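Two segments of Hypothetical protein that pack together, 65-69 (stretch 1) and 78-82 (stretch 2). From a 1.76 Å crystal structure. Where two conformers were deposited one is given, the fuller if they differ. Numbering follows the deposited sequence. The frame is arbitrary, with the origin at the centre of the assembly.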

# COMPACT_ATOMS: atom_id res chain seq x y z
N ARG A 65 -11.66 4.90 -12.32
CA ARG A 65 -10.76 5.36 -13.39
C ARG A 65 -9.37 5.73 -12.86
O ARG A 65 -8.38 5.66 -13.61
N ASN A 66 -9.31 6.17 -11.61
CA ASN A 66 -8.06 6.58 -10.99
C ASN A 66 -7.48 5.70 -9.90
O ASN A 66 -6.38 5.98 -9.44
N PHE A 67 -8.17 4.64 -9.53
CA PHE A 67 -7.59 3.67 -8.59
C PHE A 67 -8.41 2.37 -8.60
O PHE A 67 -9.62 2.37 -8.89
N ILE A 68 -7.74 1.26 -8.28
CA ILE A 68 -8.37 -0.03 -8.09
C ILE A 68 -7.94 -0.54 -6.70
O ILE A 68 -6.75 -0.55 -6.38
N ARG A 69 -8.93 -0.98 -5.90
CA ARG A 69 -8.66 -1.50 -4.57
C ARG A 69 -9.30 -2.86 -4.51
O ARG A 69 -10.52 -3.00 -4.74
N VAL A 78 -4.74 -5.12 -2.19
CA VAL A 78 -3.94 -4.59 -3.30
C VAL A 78 -4.59 -3.32 -3.78
O VAL A 78 -5.78 -3.32 -4.18
N PHE A 79 -3.82 -2.22 -3.75
CA PHE A 79 -4.31 -0.92 -4.14
C PHE A 79 -3.35 -0.42 -5.22
O PHE A 79 -2.15 -0.45 -5.02
N MSE A 80 -3.87 -0.04 -6.36
CA MSE A 80 -3.00 0.37 -7.45
C MSE A 80 -3.50 1.60 -8.13
O MSE A 80 -4.74 1.86 -8.21
N ARG A 81 -2.54 2.38 -8.61
CA ARG A 81 -2.80 3.69 -9.24
C ARG A 81 -1.69 3.96 -10.22
O ARG A 81 -0.61 3.45 -10.04
N ILE A 82 -1.96 4.82 -11.21
CA ILE A 82 -0.96 5.43 -12.07
C ILE A 82 -0.42 6.68 -11.37
O ILE A 82 -1.16 7.47 -10.81

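The strand in stretch 1 runs antiparallel to the strand in stretch 2. I68 and M80 form the hydrogen-bonded pair: I68 N donates to M80 O at 3.1 Å, and M80 N donates to I68 O at 2.9 Å. R69 and F79 form the next, non-hydrogen-bonded pair. Side chains of neighbouring paired residues therefore fall on opposite faces of the sheet.

I68 and M80 share one face. I68 is m at chi1 and t at chi2. M80 is a selenomethionine with chi angles p, t, p. Their contact is close to the backbone, with I68 CB 3.9 Å from M80 CG.

R69 and F79 share the other face. F79 has chi1 t and chi2 82°, and its ring reaches nearer to stretch 1 than its CA-to-CB bond suggests. R69 is t, t, m, with chi4 at -81°. The bend at chi3 accompanies a return of the guanidinium to the phenyl ring: F79 CE1 lies over one guanidinium face, 3.4 Å from R69 NH2. R69 NH2 is also hydrogen-bonded elsewhere in the structure.

F67 is p at chi1, with chi2 at 89°. F67 CB sits 3.7 Å from F79 CZ, but the F67 ring leads away from stretch 2. The two phenyl planes are 24° apart and slid past each other, so the rings barely overlap. F67 CB also lies 3.7 Å from R81 CG.

R81 is m, t, p, with chi4 at -155°. Its end comes nearer to stretch 1, and R81 NE donates a hydrogen bond to N66 O at 2.8 Å. That oxygen lies near the guanidinium plane, as suits an N-H donor. Water 1 donates to the same N66 O at 2.7 Å and accepts from I82 N at 2.8 Å, bridging the stretches where I82 makes no direct contact. The side chains of R65 and V78 make no close contact across the pair.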

# COMPACT_ATOMS: atom_id res chain seq x y z
CB ARG A 65 -11.36 6.57 -14.14
CG ARG A 65 -10.63 6.91 -15.44
CD ARG A 65 -10.97 8.30 -15.96
NE ARG A 65 -10.37 8.55 -17.27
CZ ARG A 65 -10.84 8.07 -18.41
NH1 ARG A 65 -11.95 7.34 -18.43
NH2 ARG A 65 -10.22 8.37 -19.55
CB ASN A 66 -8.18 8.01 -10.49
CG ASN A 66 -8.42 8.98 -11.64
OD1 ASN A 66 -9.37 9.76 -11.60
ND2 ASN A 66 -7.58 8.91 -12.67
CB PHE A 67 -7.58 4.26 -7.17
CG PHE A 67 -8.98 4.48 -6.60
CD1 PHE A 67 -9.61 3.46 -5.89
CD2 PHE A 67 -9.63 5.69 -6.74
CE1 PHE A 67 -10.88 3.63 -5.40
CE2 PHE A 67 -10.95 5.85 -6.22
CZ PHE A 67 -11.54 4.84 -5.57
CB ILE A 68 -7.93 -1.02 -9.19
CG1 ILE A 68 -8.53 -0.56 -10.54
CG2 ILE A 68 -8.28 -2.47 -8.81
CD1 ILE A 68 -7.97 -1.24 -11.71
CB ARG A 69 -9.21 -0.57 -3.48
CG ARG A 69 -8.84 -1.01 -2.03
CD ARG A 69 -9.50 -0.14 -0.96
NE ARG A 69 -9.20 1.30 -0.96
CZ ARG A 69 -8.11 1.87 -0.45
NH1 ARG A 69 -7.09 1.16 0.04
NH2 ARG A 69 -8.02 3.18 -0.50
CB VAL A 78 -3.88 -5.62 -4.47
CG1 VAL A 78 -3.20 -5.01 -5.78
CG2 VAL A 78 -3.28 -6.91 -4.04
CB PHE A 79 -4.34 0.02 -2.96
CG PHE A 79 -4.86 1.36 -3.29
CD1 PHE A 79 -6.25 1.58 -3.34
CD2 PHE A 79 -4.00 2.41 -3.56
CE1 PHE A 79 -6.77 2.87 -3.66
CE2 PHE A 79 -4.52 3.69 -3.88
CZ PHE A 79 -5.89 3.90 -3.94
CB MSE A 80 -2.83 -0.75 -8.49
CG MSE A 80 -4.06 -1.02 -9.26
SE MSE A 80 -3.76 -2.39 -10.67
CE MSE A 80 -3.55 -3.88 -9.50
CB ARG A 81 -2.77 4.81 -8.21
CG ARG A 81 -3.94 4.82 -7.28
CD ARG A 81 -4.16 6.18 -6.65
NE ARG A 81 -4.57 7.16 -7.65
CZ ARG A 81 -4.37 8.46 -7.53
NH1 ARG A 81 -3.70 8.93 -6.50
NH2 ARG A 81 -4.80 9.27 -8.48
CB ILE A 82 -1.56 5.86 -13.46
CG1 ILE A 82 -2.12 4.66 -14.17
CG2 ILE A 82 -0.46 6.38 -14.42
CD1 ILE A 82 -1.04 3.71 -14.59
O HOH W 1 -4.43 6.21 -11.24